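Local coordinates for protein Cbs-cp12 (Microcystis aeruginosa PCC 7806, PDB 5NPL) that joins a tandem pair of CBS domains to a CP12 domain and probably couples adenine-nucleotide sensing to CP12-type regulation of photosynthetic carbon metabolism, at residues A[10-15]-A[115-120]; A[144-149]-A[165-170]; A[90-95]-A[132-137]; A[14-19]-A[32-37]. One frame throughout, in Å; residues are numbered along the deposited sequence.

Contact 1: A[10-15]-A[115-120]; sequences IMTQNV and LGIISV
T12 and I117 bind each other backbone to backbone in a single antiparallel bridge, a hydrogen-bonded pair. T12 N gives its hydrogen to I117 O at 2.9 Å, a bent bond of 134° at the hydrogen. The return bond, I117 N to T12 O at 3.0 Å, is straighter (165°), and both acceptors are met almost along the C=O axis. Beside this bridge T12 O comes within 3.4 Å of G116 CA, an approach that the missing side chain of G116 permits. M11 also packs against G116. Its CG is placed between backbone N and carbonyl carbon (chi1 73°), and the extended chain beyond it runs past G116, with M11 SD 3.9 Å from G116 CA. The methyl, M11 CE, ends 3.5 Å from L115 O and also touches L115 CB. An alanine at M11, lacking everything beyond CB, would probably open a gap beside G116 and leave L115 CB without its thioether neighbour. At the two ends of the bridge branched side chains close in: V15 CG2 lies 4.1 Å from I117 CB, while I10 CD1 meets I118 CD1 at 3.7 Å.

Further out, V15 and I117 both rest on I40 of strand 38-41, and strand 105-110 supports 113-119 from its other edge. T12 OG1 makes a weak hydrogen bond to D122, and I10 O accepts a hydrogen bond from K126 NZ. The loop after helix 7-10, in the first CBS motif, is thus joined to a strand of the second. Two main-chain bonds set its register on that strand, and apolar contacts fill in around them.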
loop_
_atom_site.group_PDB
_atom_site.type_symbol
_atom_site.label_atom_id
_atom_site.label_comp_id
_atom_site.label_asym_id
_atom_site.label_seq_id
_atom_site.Cartn_x
_atom_site.Cartn_y
_atom_site.Cartn_z
ATOM N N ILE A 10 -20.568 1.339 23.179
ATOM C CA ILE A 10 -20.043 2.606 22.684
ATOM C C ILE A 10 -20.510 3.015 21.283
ATOM O O ILE A 10 -20.233 4.130 20.856
ATOM C CB ILE A 10 -18.513 2.671 22.768
ATOM C CG1 ILE A 10 -17.849 1.603 21.902
ATOM C CG2 ILE A 10 -18.054 2.557 24.206
ATOM C CD1 ILE A 10 -16.507 2.060 21.398
ATOM N N MET A 11 -21.226 2.161 20.567
ATOM C CA MET A 11 -21.665 2.524 19.223
ATOM C C MET A 11 -22.661 3.690 19.211
ATOM O O MET A 11 -23.381 3.911 20.166
ATOM C CB MET A 11 -22.307 1.329 18.527
ATOM C CG MET A 11 -23.689 0.978 19.050
ATOM S SD MET A 11 -24.198 -0.611 18.414
ATOM C CE MET A 11 -25.609 -0.899 19.475
ATOM N N THR A 12 -22.683 4.412 18.107
ATOM C CA THR A 12 -23.739 5.341 17.793
ATOM C C THR A 12 -24.960 4.532 17.376
ATOM O O THR A 12 -24.863 3.634 16.525
ATOM C CB THR A 12 -23.356 6.239 16.608
ATOM O OG1 THR A 12 -22.333 7.122 17.039
ATOM C CG2 THR A 12 -24.538 7.073 16.108
ATOM N N GLN A 13 -26.103 4.888 17.957
ATOM C CA GLN A 13 -27.327 4.152 17.730
ATOM C C GLN A 13 -28.136 4.711 16.564
ATOM O O GLN A 13 -28.851 3.956 15.906
ATOM C CB GLN A 13 -28.162 4.091 19.014
ATOM C CG GLN A 13 -27.426 3.449 20.201
ATOM C CD GLN A 13 -28.279 2.437 20.974
ATOM O OE1 GLN A 13 -28.735 1.436 20.405
ATOM N NE2 GLN A 13 -28.500 2.690 22.277
ATOM N N ASN A 14 -28.010 6.013 16.301
ATOM C CA ASN A 14 -28.664 6.641 15.143
ATOM C C ASN A 14 -27.948 6.221 13.860
ATOM O O ASN A 14 -26.917 6.784 13.474
ATOM C CB ASN A 14 -28.713 8.188 15.272
ATOM C CG ASN A 14 -29.244 8.885 14.005
ATOM O OD1 ASN A 14 -30.059 8.326 13.254
ATOM N ND2 ASN A 14 -28.778 10.113 13.761
ATOM N N VAL A 15 -28.524 5.238 13.195
ATOM C CA VAL A 15 -27.965 4.759 11.958
ATOM C C VAL A 15 -29.041 4.823 10.895
ATOM O O VAL A 15 -30.125 4.296 11.077
ATOM C CB VAL A 15 -27.361 3.341 12.118
ATOM C CG1 VAL A 15 -28.424 2.282 12.488
ATOM C CG2 VAL A 15 -26.570 2.966 10.852
ATOM N N LEU A 115 -27.721 -2.953 14.298
ATOM C CA LEU A 115 -27.934 -2.357 15.630
ATOM C C LEU A 115 -27.411 -0.933 15.795
ATOM O O LEU A 115 -27.764 -0.260 16.764
ATOM C CB LEU A 115 -27.265 -3.218 16.695
ATOM C CG LEU A 115 -27.764 -4.659 16.767
ATOM C CD1 LEU A 115 -26.771 -5.536 17.508
ATOM C CD2 LEU A 115 -29.123 -4.690 17.415
ATOM N N GLY A 116 -26.521 -0.519 14.903
ATOM C CA GLY A 116 -25.772 0.718 15.071
ATOM C C GLY A 116 -24.531 0.814 14.192
ATOM O O GLY A 116 -24.324 0.036 13.278
ATOM N N ILE A 117 -23.734 1.816 14.470
ATOM C CA ILE A 117 -22.536 2.066 13.698
ATOM C C ILE A 117 -21.429 2.529 14.662
ATOM O O ILE A 117 -21.686 3.256 15.615
ATOM C CB ILE A 117 -22.841 3.062 12.551
ATOM C CG1 ILE A 117 -21.644 3.232 11.621
ATOM C CG2 ILE A 117 -23.263 4.433 13.089
ATOM C CD1 ILE A 117 -22.080 3.727 10.250
ATOM N N ILE A 118 -20.233 2.005 14.450
ATOM C CA ILE A 118 -19.119 2.204 15.383
ATOM C C ILE A 118 -17.936 2.715 14.578
ATOM O O ILE A 118 -17.649 2.216 13.479
ATOM C CB ILE A 118 -18.737 0.915 16.175
ATOM C CG1 ILE A 118 -17.727 1.247 17.264
ATOM C CG2 ILE A 118 -18.189 -0.223 15.292
ATOM C CD1 ILE A 118 -17.661 0.211 18.360
ATOM N N SER A 119 -17.283 3.721 15.126
ATOM C CA SER A 119 -16.205 4.404 14.443
ATOM C C SER A 119 -15.024 4.648 15.370
ATOM O O SER A 119 -15.122 4.526 16.579
ATOM C CB SER A 119 -16.710 5.746 13.926
ATOM O OG SER A 119 -17.073 6.582 15.022
ATOM N N VAL A 120 -13.908 5.025 14.767
ATOM C CA VAL A 120 -12.732 5.504 15.525
ATOM C C VAL A 120 -13.082 6.642 16.517
ATOM O O VAL A 120 -12.588 6.625 17.626
ATOM C CB VAL A 120 -11.526 5.878 14.619
ATOM C CG1 VAL A 120 -11.043 4.684 13.832
ATOM C CG2 VAL A 120 -11.884 6.960 13.631
#

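Contact 2: A[144-149]-A[165-170]; sequences AAREDA and AAWDVV. With DO3 (10-((2R)-2-hydroxypropyl)-1,4,7,10-tetraazacyclododecane 1,4,7-triacetic acid), chain E.
The antiparallel helical hairpin of the CP12 domain is packed together here, A145 and A149 of helix 138-156 lying on A166 and V170 of helix 161-179. The local axes lie 8.6 Å apart, with their directions 168° from each other, and small residues allow this closeness: A149 CB is 3.8 Å from A166 CB. One turn away, V170 CG2 sits 3.8 Å from A145 CB and also lies against that residue's carbonyl oxygen. No hydrogen bond crosses the two segments. A disulfide, C153 to C163, ties the same two helices near the hairpin turn, as expected of a CP12 module.

W167 lies against A149. A149 CB stands over the five-membered ring of W167, 3.6 Å from the centroid and 15° off the normal, a CH-pi contact. On the opposite face lies a bound macrocyclic chelator, DO3, whose C7 is offset toward the rim. R146 reaches the indole with its aliphatic part, CG to W167 CZ3 at 4.0 Å, and crosses it at about a right angle. Its guanidinium continues past V170, R146 NH1 to V170 CG1 at 3.7 Å, while NH2 is hydrogen-bonded to Q174 OE1.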
loop_
_atom_site.group_PDB
_atom_site.type_symbol
_atom_site.label_atom_id
_atom_site.label_comp_id
_atom_site.label_asym_id
_atom_site.label_seq_id
_atom_site.Cartn_x
_atom_site.Cartn_y
_atom_site.Cartn_z
ATOM N N ALA A 144 2.122 -19.002 26.694
ATOM C CA ALA A 144 3.392 -19.271 25.993
ATOM C C ALA A 144 4.588 -19.177 26.922
ATOM O O ALA A 144 5.497 -19.983 26.823
ATOM C CB ALA A 144 3.567 -18.324 24.824
ATOM N N ALA A 145 4.595 -18.198 27.822
ATOM C CA ALA A 145 5.687 -18.017 28.765
ATOM C C ALA A 145 5.745 -19.119 29.821
ATOM O O ALA A 145 6.831 -19.411 30.361
ATOM C CB ALA A 145 5.580 -16.666 29.427
ATOM N N ARG A 146 4.587 -19.694 30.147
ATOM C CA ARG A 146 4.504 -20.878 31.011
ATOM C C ARG A 146 5.039 -22.131 30.321
ATOM O O ARG A 146 5.638 -22.952 30.965
ATOM C CB ARG A 146 3.073 -21.194 31.383
ATOM C CG ARG A 146 2.364 -20.337 32.398
ATOM C CD ARG A 146 1.345 -21.198 33.154
ATOM N NE ARG A 146 0.144 -20.431 33.453
ATOM C CZ ARG A 146 -0.040 -19.673 34.531
ATOM N NH1 ARG A 146 0.914 -19.568 35.490
ATOM N NH2 ARG A 146 -1.191 -18.984 34.635
ATOM N N GLU A 147 4.745 -22.315 29.029
ATOM C CA GLU A 147 5.267 -23.436 28.229
ATOM C C GLU A 147 6.807 -23.342 28.101
ATOM O O GLU A 147 7.522 -24.327 28.306
ATOM C CB GLU A 147 4.592 -23.520 26.839
ATOM C CG GLU A 147 3.149 -24.042 26.883
ATOM C CD GLU A 147 2.415 -24.014 25.520
ATOM O OE1 GLU A 147 3.081 -24.207 24.472
ATOM O OE2 GLU A 147 1.162 -23.835 25.468
ATOM N N ASP A 148 7.292 -22.155 27.751
ATOM C CA ASP A 148 8.714 -21.845 27.751
ATOM C C ASP A 148 9.349 -22.161 29.103
ATOM O O ASP A 148 10.350 -22.855 29.151
ATOM C CB ASP A 148 8.962 -20.360 27.416
ATOM C CG ASP A 148 8.733 -20.015 25.947
ATOM O OD1 ASP A 148 8.734 -20.941 25.119
ATOM O OD2 ASP A 148 8.574 -18.810 25.607
ATOM N N ALA A 149 8.751 -21.654 30.190
ATOM C CA ALA A 149 9.252 -21.868 31.570
ATOM C C ALA A 149 9.338 -23.346 31.979
ATOM O O ALA A 149 10.348 -23.784 32.530
ATOM C CB ALA A 149 8.408 -21.097 32.558
ATOM N N ALA A 165 14.277 -17.575 36.496
ATOM C CA ALA A 165 14.102 -16.423 35.602
ATOM C C ALA A 165 12.882 -16.589 34.696
ATOM O O ALA A 165 12.103 -15.660 34.568
ATOM C CB ALA A 165 15.340 -16.199 34.754
ATOM N N ALA A 166 12.720 -17.759 34.068
ATOM C CA ALA A 166 11.625 -17.971 33.134
ATOM C C ALA A 166 10.256 -17.861 33.833
ATOM O O ALA A 166 9.307 -17.242 33.278
ATOM C CB ALA A 166 11.759 -19.308 32.426
ATOM N N TRP A 167 10.147 -18.416 35.042
ATOM C CA TRP A 167 8.929 -18.229 35.834
ATOM C C TRP A 167 8.690 -16.784 36.282
ATOM O O TRP A 167 7.556 -16.362 36.336
ATOM C CB TRP A 167 8.860 -19.207 37.011
ATOM C CG TRP A 167 8.508 -20.555 36.518
ATOM C CD1 TRP A 167 9.351 -21.630 36.347
ATOM C CD2 TRP A 167 7.231 -20.972 36.039
ATOM N NE1 TRP A 167 8.660 -22.681 35.840
ATOM C CE2 TRP A 167 7.360 -22.296 35.600
ATOM C CE3 TRP A 167 5.986 -20.342 35.924
ATOM C CZ2 TRP A 167 6.274 -23.022 35.087
ATOM C CZ3 TRP A 167 4.916 -21.067 35.396
ATOM C CH2 TRP A 167 5.078 -22.393 34.987
ATOM N N ASP A 168 9.757 -16.038 36.576
ATOM C CA ASP A 168 9.638 -14.589 36.889
ATOM C C ASP A 168 8.995 -13.787 35.724
ATOM O O ASP A 168 8.257 -12.848 35.946
ATOM C CB ASP A 168 10.996 -13.956 37.303
ATOM C CG ASP A 168 10.811 -12.648 38.089
ATOM O OD1 ASP A 168 10.549 -12.793 39.332
ATOM O OD2 ASP A 168 10.899 -11.509 37.481
ATOM N N VAL A 169 9.259 -14.201 34.486
ATOM C CA VAL A 169 8.626 -13.607 33.305
ATOM C C VAL A 169 7.117 -13.900 33.340
ATOM O O VAL A 169 6.316 -12.997 33.122
ATOM C CB VAL A 169 9.285 -14.106 32.006
ATOM C CG1 VAL A 169 8.528 -13.633 30.765
ATOM C CG2 VAL A 169 10.728 -13.653 31.966
ATOM N N VAL A 170 6.734 -15.136 33.670
ATOM C CA VAL A 170 5.317 -15.511 33.820
ATOM C C VAL A 170 4.625 -14.634 34.866
ATOM O O VAL A 170 3.490 -14.230 34.683
ATOM C CB VAL A 170 5.144 -17.023 34.164
ATOM C CG1 VAL A 170 3.709 -17.380 34.538
ATOM C CG2 VAL A 170 5.599 -17.861 33.017
HETATM N N1 DO3 E . 5.692 -23.079 40.015
HETATM N N2 DO3 E . 5.919 -25.710 42.835
HETATM N N3 DO3 E . 9.210 -27.105 41.669
HETATM N N4 DO3 E . 8.338 -25.065 38.985
HETATM O O1 DO3 E . 4.714 -25.586 39.538
HETATM O O3 DO3 E . 3.654 -28.517 42.127
HETATM O O5 DO3 E . 8.057 -28.372 39.019
HETATM O O7 DO3 E . 6.589 -26.091 37.170
HETATM C C1 DO3 E . 5.303 -23.657 41.348
HETATM C C2 DO3 E . 6.329 -24.620 41.925
HETATM C C3 DO3 E . 7.059 -26.618 43.230
HETATM C C4 DO3 E . 8.516 -26.331 42.760
HETATM C C5 DO3 E . 9.939 -26.322 40.602
HETATM C C6 DO3 E . 9.399 -25.001 40.030
HETATM C C7 DO3 E . 7.852 -23.707 38.672
HETATM C C8 DO3 E . 7.143 -22.878 39.721
HETATM C C9 DO3 E . 4.175 -24.708 38.838
HETATM C C10 DO3 E . 4.701 -23.291 38.922
HETATM C C11 DO3 E . 4.557 -27.691 41.828
HETATM C C12 DO3 E . 4.580 -26.370 42.597
HETATM C C13 DO3 E . 8.792 -28.918 39.870
HETATM C C14 DO3 E . 8.639 -28.444 41.295
HETATM C C15 DO3 E . 7.900 -25.923 36.611
HETATM C C16 DO3 E . 8.916 -25.583 37.713
HETATM C C17 DO3 E . 8.288 -27.166 35.813
HETATM O O2 DO3 E . 3.202 -24.952 38.090
HETATM O O4 DO3 E . 5.417 -27.925 40.938
HETATM O O6 DO3 E . 9.615 -29.834 39.620
#

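Contact 3: A[90-95]-A[132-137]; sequences GVEYVA and KPKRLF
E92 turns its CG between backbone N and carbonyl carbon (chi1 80°) and then bends at chi2 (-89°), which lays the methylene against L136 and takes the carboxylate on toward K134. L136, for its part, carries CG beside its backbone N (chi1 -83°), and its two methyls part: CD2 rests 3.5 Å from E92 CG, whereas CD1 lies on the Y93 side, at a spacing too short to trust. The aromatic pair meets beyond it. F137 CE1 approaches the edge of the Y93 ring, close to its plane, at 3.8 Å from Y93 CE1, and the F137 ring in turn has its own neighbour L136 CB over the centre of one face.

The charged end is looser. K134 NZ makes its main salt bridge to E139, outside the two segments, and only a long one, 3.6 Å, to E92 OE2. Other subunits close the surroundings: A63 and A64 of the second subunit pack on E92 and L136, and D48 and M78 of the third on Y93 and F137. The linker that leads into helix 138-156 is therefore held to helix 91-101 mainly by apolar contact, with one lysine that probably balances the carboxylates of E92 and E139 together.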
loop_
_atom_site.group_PDB
_atom_site.type_symbol
_atom_site.label_atom_id
_atom_site.label_comp_id
_atom_site.label_asym_id
_atom_site.label_seq_id
_atom_site.Cartn_x
_atom_site.Cartn_y
_atom_site.Cartn_z
ATOM N N GLY A 90 -15.154 -6.825 22.003
ATOM C CA GLY A 90 -14.495 -5.852 22.906
ATOM C C GLY A 90 -13.872 -4.710 22.124
ATOM O O GLY A 90 -13.429 -4.903 20.978
ATOM N N VAL A 91 -13.852 -3.516 22.699
ATOM C CA VAL A 91 -13.485 -2.338 21.903
ATOM C C VAL A 91 -12.040 -2.370 21.438
ATOM O O VAL A 91 -11.714 -1.839 20.399
ATOM C CB VAL A 91 -13.786 -0.981 22.587
ATOM C CG1 VAL A 91 -15.285 -0.864 22.869
ATOM C CG2 VAL A 91 -12.926 -0.795 23.851
ATOM N N GLU A 92 -11.187 -3.017 22.214
ATOM C CA GLU A 92 -9.778 -3.147 21.865
ATOM C C GLU A 92 -9.627 -3.990 20.606
ATOM O O GLU A 92 -8.770 -3.733 19.783
ATOM C CB GLU A 92 -8.956 -3.681 23.055
ATOM C CG GLU A 92 -8.981 -5.202 23.325
ATOM C CD GLU A 92 -10.111 -5.664 24.254
ATOM O OE1 GLU A 92 -11.176 -5.009 24.289
ATOM O OE2 GLU A 92 -9.910 -6.684 24.962
ATOM N N TYR A 93 -10.503 -4.984 20.444
ATOM C CA TYR A 93 -10.590 -5.761 19.207
ATOM C C TYR A 93 -11.160 -4.946 18.061
ATOM O O TYR A 93 -10.670 -5.076 16.949
ATOM C CB TYR A 93 -11.350 -7.054 19.401
ATOM C CG TYR A 93 -10.621 -8.015 20.285
ATOM C CD1 TYR A 93 -9.398 -8.534 19.926
ATOM C CD2 TYR A 93 -11.156 -8.393 21.508
ATOM C CE1 TYR A 93 -8.743 -9.428 20.752
ATOM C CE2 TYR A 93 -10.482 -9.279 22.361
ATOM C CZ TYR A 93 -9.283 -9.804 21.959
ATOM O OH TYR A 93 -8.627 -10.697 22.773
ATOM N N VAL A 94 -12.144 -4.088 18.309
ATOM C CA VAL A 94 -12.645 -3.225 17.239
ATOM C C VAL A 94 -11.536 -2.315 16.733
ATOM O O VAL A 94 -11.327 -2.169 15.524
ATOM C CB VAL A 94 -13.806 -2.332 17.658
ATOM C CG1 VAL A 94 -14.252 -1.512 16.421
ATOM C CG2 VAL A 94 -14.967 -3.148 18.186
ATOM N N ALA A 95 -10.842 -1.696 17.679
ATOM C CA ALA A 95 -9.649 -0.866 17.401
ATOM C C ALA A 95 -8.699 -1.603 16.491
ATOM O O ALA A 95 -8.236 -1.040 15.525
ATOM C CB ALA A 95 -8.943 -0.471 18.700
ATOM N N LYS A 132 -8.387 1.629 31.694
ATOM C CA LYS A 132 -8.193 0.147 31.671
ATOM C C LYS A 132 -7.432 -0.313 30.407
ATOM O O LYS A 132 -7.983 -0.985 29.533
ATOM C CB LYS A 132 -9.546 -0.575 31.765
ATOM C CG LYS A 132 -10.417 -0.108 32.921
ATOM N N PRO A 133 -6.163 0.063 30.289
ATOM C CA PRO A 133 -5.364 -0.449 29.194
ATOM C C PRO A 133 -4.966 -1.907 29.468
ATOM O O PRO A 133 -4.427 -2.218 30.513
ATOM C CB PRO A 133 -4.142 0.474 29.199
ATOM C CG PRO A 133 -3.972 0.842 30.633
ATOM C CD PRO A 133 -5.365 0.869 31.223
ATOM N N LYS A 134 -5.247 -2.788 28.526
ATOM C CA LYS A 134 -4.805 -4.174 28.568
ATOM C C LYS A 134 -4.194 -4.495 27.250
ATOM O O LYS A 134 -4.840 -4.273 26.214
ATOM C CB LYS A 134 -5.980 -5.133 28.819
ATOM C CG LYS A 134 -5.543 -6.562 29.188
ATOM C CD LYS A 134 -6.686 -7.559 29.143
ATOM C CE LYS A 134 -6.999 -7.966 27.709
ATOM N NZ LYS A 134 -8.356 -8.576 27.603
ATOM N N ARG A 135 -2.981 -5.034 27.272
ATOM C CA ARG A 135 -2.283 -5.408 26.036
ATOM C C ARG A 135 -3.037 -6.573 25.361
ATOM O O ARG A 135 -3.553 -7.461 26.067
ATOM C CB ARG A 135 -0.801 -5.725 26.314
ATOM C CG ARG A 135 -0.039 -6.251 25.114
ATOM C CD ARG A 135 1.435 -5.866 25.111
ATOM N NE ARG A 135 2.005 -5.832 26.467
ATOM C CZ ARG A 135 2.529 -6.876 27.097
ATOM N NH1 ARG A 135 2.596 -8.057 26.539
ATOM N NH2 ARG A 135 3.013 -6.749 28.302
ATOM N N LEU A 136 -3.134 -6.552 24.032
ATOM C CA LEU A 136 -3.919 -7.562 23.349
ATOM C C LEU A 136 -3.138 -8.853 23.390
ATOM O O LEU A 136 -1.890 -8.838 23.242
ATOM C CB LEU A 136 -4.231 -7.204 21.886
ATOM C CG LEU A 136 -5.411 -6.295 21.547
ATOM C CD1 LEU A 136 -6.646 -7.177 21.315
ATOM C CD2 LEU A 136 -5.550 -5.174 22.596
ATOM N N PHE A 137 -3.869 -9.959 23.644
ATOM C CA PHE A 137 -3.305 -11.298 23.665
ATOM C C PHE A 137 -2.314 -11.534 24.783
ATOM O O PHE A 137 -1.562 -12.478 24.696
ATOM C CB PHE A 137 -2.644 -11.664 22.307
ATOM C CG PHE A 137 -3.369 -11.158 21.097
ATOM C CD1 PHE A 137 -4.723 -11.329 20.964
ATOM C CD2 PHE A 137 -2.660 -10.557 20.073
ATOM C CE1 PHE A 137 -5.390 -10.937 19.801
ATOM C CE2 PHE A 137 -3.299 -10.131 18.919
ATOM C CZ PHE A 137 -4.690 -10.286 18.786
#

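Contact 4: A[14-19]-A[32-37]; sequences NVVTIR and KEKKLR
L36 meets V16 and N14 with the two branches of its side chain. From CB, which points toward the 14-19 segment, CG is set beside the backbone N and opposite the carbonyl carbon (chi1 -66°), and the fork then opens onto both neighbours. L36 CD1 does most of the touching: it lies 3.5 Å from V16 CG2 and 3.9 Å from V16 CB, the two side chains crossing at about a right angle. L36 CD2 goes the other way, 4.1 Å from N14 O and equally far from ND2 of the N14 amide, a loose contact with a poorly ordered residue at the surface. V16 CG2 has a second neighbour in the aliphatic part of K34, whose CD comes to 3.9 Å from it. K34, bent at chi2 and chi3, crosses V16 at about a right angle and touches it with CG and CD. An alanine in place of L36 would lack both methyls and would probably take away V16 CG2's nearest partner across the contact and open a gap beside N14.

The backbone explains how L36 comes to face the residues that lead into strand 17-18. Helix 24-34 ends in a Schellman motif with K35, at positive phi, as the C-prime residue, and L36 follows it with its side chain on V16. V16 also packs on L30 of the helix and L39 of strand 38-41, and its backbone is hydrogen-bonded to I40. No hydrogen bond joins the two segments themselves. This is a surface contact at the edge of a beta-alpha-beta unit, strand 17-18, helix 24-34 and strand 38-41, the unit on which a CBS motif is built.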
loop_
_atom_site.group_PDB
_atom_site.type_symbol
_atom_site.label_atom_id
_atom_site.label_comp_id
_atom_site.label_asym_id
_atom_site.label_seq_id
_atom_site.Cartn_x
_atom_site.Cartn_y
_atom_site.Cartn_z
ATOM N N ASN A 14 -28.010 6.013 16.301
ATOM C CA ASN A 14 -28.664 6.641 15.143
ATOM C C ASN A 14 -27.948 6.221 13.860
ATOM O O ASN A 14 -26.917 6.784 13.474
ATOM C CB ASN A 14 -28.713 8.188 15.272
ATOM C CG ASN A 14 -29.244 8.885 14.005
ATOM O OD1 ASN A 14 -30.059 8.326 13.254
ATOM N ND2 ASN A 14 -28.778 10.113 13.761
ATOM N N VAL A 15 -28.524 5.238 13.195
ATOM C CA VAL A 15 -27.965 4.759 11.958
ATOM C C VAL A 15 -29.041 4.823 10.895
ATOM O O VAL A 15 -30.125 4.296 11.077
ATOM C CB VAL A 15 -27.361 3.341 12.118
ATOM C CG1 VAL A 15 -28.424 2.282 12.488
ATOM C CG2 VAL A 15 -26.570 2.966 10.852
ATOM N N VAL A 16 -28.733 5.498 9.801
ATOM C CA VAL A 16 -29.645 5.634 8.679
ATOM C C VAL A 16 -29.095 4.814 7.534
ATOM O O VAL A 16 -27.867 4.643 7.411
ATOM C CB VAL A 16 -29.763 7.104 8.234
ATOM C CG1 VAL A 16 -30.894 7.301 7.244
ATOM C CG2 VAL A 16 -29.974 8.000 9.444
ATOM N N THR A 17 -30.016 4.316 6.703
ATOM C CA THR A 17 -29.690 3.557 5.498
ATOM C C THR A 17 -30.130 4.287 4.226
ATOM O O THR A 17 -30.967 5.180 4.252
ATOM C CB THR A 17 -30.326 2.153 5.494
ATOM O OG1 THR A 17 -31.744 2.261 5.284
ATOM C CG2 THR A 17 -30.050 1.409 6.813
ATOM N N ILE A 18 -29.551 3.873 3.108
ATOM C CA ILE A 18 -29.916 4.369 1.786
ATOM C C ILE A 18 -29.868 3.222 0.786
ATOM O O ILE A 18 -29.129 2.280 0.971
ATOM C CB ILE A 18 -28.960 5.490 1.357
ATOM C CG1 ILE A 18 -29.463 6.167 0.061
ATOM C CG2 ILE A 18 -27.501 4.993 1.246
ATOM C CD1 ILE A 18 -29.187 7.661 0.016
ATOM N N ARG A 19 -30.659 3.290 -0.269
ATOM C CA ARG A 19 -30.555 2.326 -1.363
ATOM C C ARG A 19 -29.277 2.532 -2.193
ATOM O O ARG A 19 -28.787 3.659 -2.354
ATOM C CB ARG A 19 -31.761 2.422 -2.259
ATOM C CG ARG A 19 -33.052 2.127 -1.493
ATOM C CD ARG A 19 -34.231 1.657 -2.356
ATOM N NE ARG A 19 -34.082 0.308 -2.917
ATOM C CZ ARG A 19 -34.022 -0.844 -2.221
ATOM N NH1 ARG A 19 -34.006 -0.870 -0.878
ATOM N NH2 ARG A 19 -33.895 -1.990 -2.885
ATOM N N LYS A 32 -25.897 15.365 5.261
ATOM C CA LYS A 32 -26.051 16.731 5.772
ATOM C C LYS A 32 -27.266 16.924 6.693
ATOM O O LYS A 32 -27.084 17.467 7.779
ATOM C CB LYS A 32 -26.091 17.745 4.635
ATOM C CG LYS A 32 -24.746 18.021 3.995
ATOM C CD LYS A 32 -24.870 18.830 2.695
ATOM C CE LYS A 32 -25.443 20.225 2.952
ATOM N NZ LYS A 32 -25.042 21.150 1.888
ATOM N N GLU A 33 -28.472 16.491 6.295
ATOM C CA GLU A 33 -29.674 16.606 7.164
ATOM C C GLU A 33 -29.438 15.898 8.512
ATOM O O GLU A 33 -29.552 16.508 9.567
ATOM C CB GLU A 33 -30.952 15.990 6.538
ATOM C CG GLU A 33 -31.517 16.640 5.273
ATOM C CD GLU A 33 -32.436 15.699 4.430
ATOM O OE1 GLU A 33 -33.072 16.190 3.454
ATOM O OE2 GLU A 33 -32.541 14.468 4.696
ATOM N N LYS A 34 -29.044 14.632 8.469
ATOM C CA LYS A 34 -28.907 13.834 9.682
ATOM C C LYS A 34 -27.539 14.056 10.413
ATOM O O LYS A 34 -27.350 13.517 11.491
ATOM C CB LYS A 34 -29.108 12.347 9.365
ATOM C CG LYS A 34 -30.231 11.975 8.378
ATOM C CD LYS A 34 -31.537 11.506 9.010
ATOM C CE LYS A 34 -32.078 12.528 9.987
ATOM N NZ LYS A 34 -33.564 12.346 10.140
ATOM N N LYS A 35 -26.614 14.823 9.820
ATOM C CA LYS A 35 -25.219 15.030 10.353
ATOM C C LYS A 35 -24.386 13.724 10.483
ATOM O O LYS A 35 -23.911 13.414 11.571
ATOM C CB LYS A 35 -25.203 15.775 11.727
ATOM C CG LYS A 35 -25.923 17.121 11.772
ATOM N N LEU A 36 -24.203 12.990 9.380
ATOM C CA LEU A 36 -23.626 11.634 9.388
ATOM C C LEU A 36 -22.420 11.466 8.471
ATOM O O LEU A 36 -22.436 11.934 7.336
ATOM C CB LEU A 36 -24.687 10.647 8.924
ATOM C CG LEU A 36 -25.901 10.484 9.843
ATOM C CD1 LEU A 36 -26.960 9.675 9.117
ATOM C CD2 LEU A 36 -25.548 9.835 11.188
ATOM N N ARG A 37 -21.410 10.761 8.953
ATOM C CA ARG A 37 -20.175 10.527 8.223
ATOM C C ARG A 37 -20.193 9.176 7.528
ATOM O O ARG A 37 -19.194 8.754 6.927
ATOM C CB ARG A 37 -18.971 10.605 9.192
ATOM C CG ARG A 37 -18.820 11.958 9.845
ATOM C CD ARG A 37 -17.839 11.994 11.016
ATOM N NE ARG A 37 -17.617 13.366 11.498
ATOM C CZ ARG A 37 -18.541 14.146 12.100
ATOM N NH1 ARG A 37 -19.808 13.731 12.295
ATOM N NH2 ARG A 37 -18.232 15.383 12.489
#

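Overall arrangement
Contacts 1 and 4 both use the 10-19 region, share N14 and V15, and have centres 11 Å apart: one ties it to the second CBS motif, the other packs it on the C-terminal end of helix 24-34 in the first. Contact 3 interleaves with contact 1 along the chain, its centre 18 Å away, and touches it where I10 and I118 pack on V91 and V94; it joins helix 91-101 to the linker. Contact 2 comes last, in the CP12 hairpin, its centre about 51 Å from that of contact 4. The path thus runs from the CBS pair through the linker to CP12, and contacts 2 and 3 both meet the third subunit.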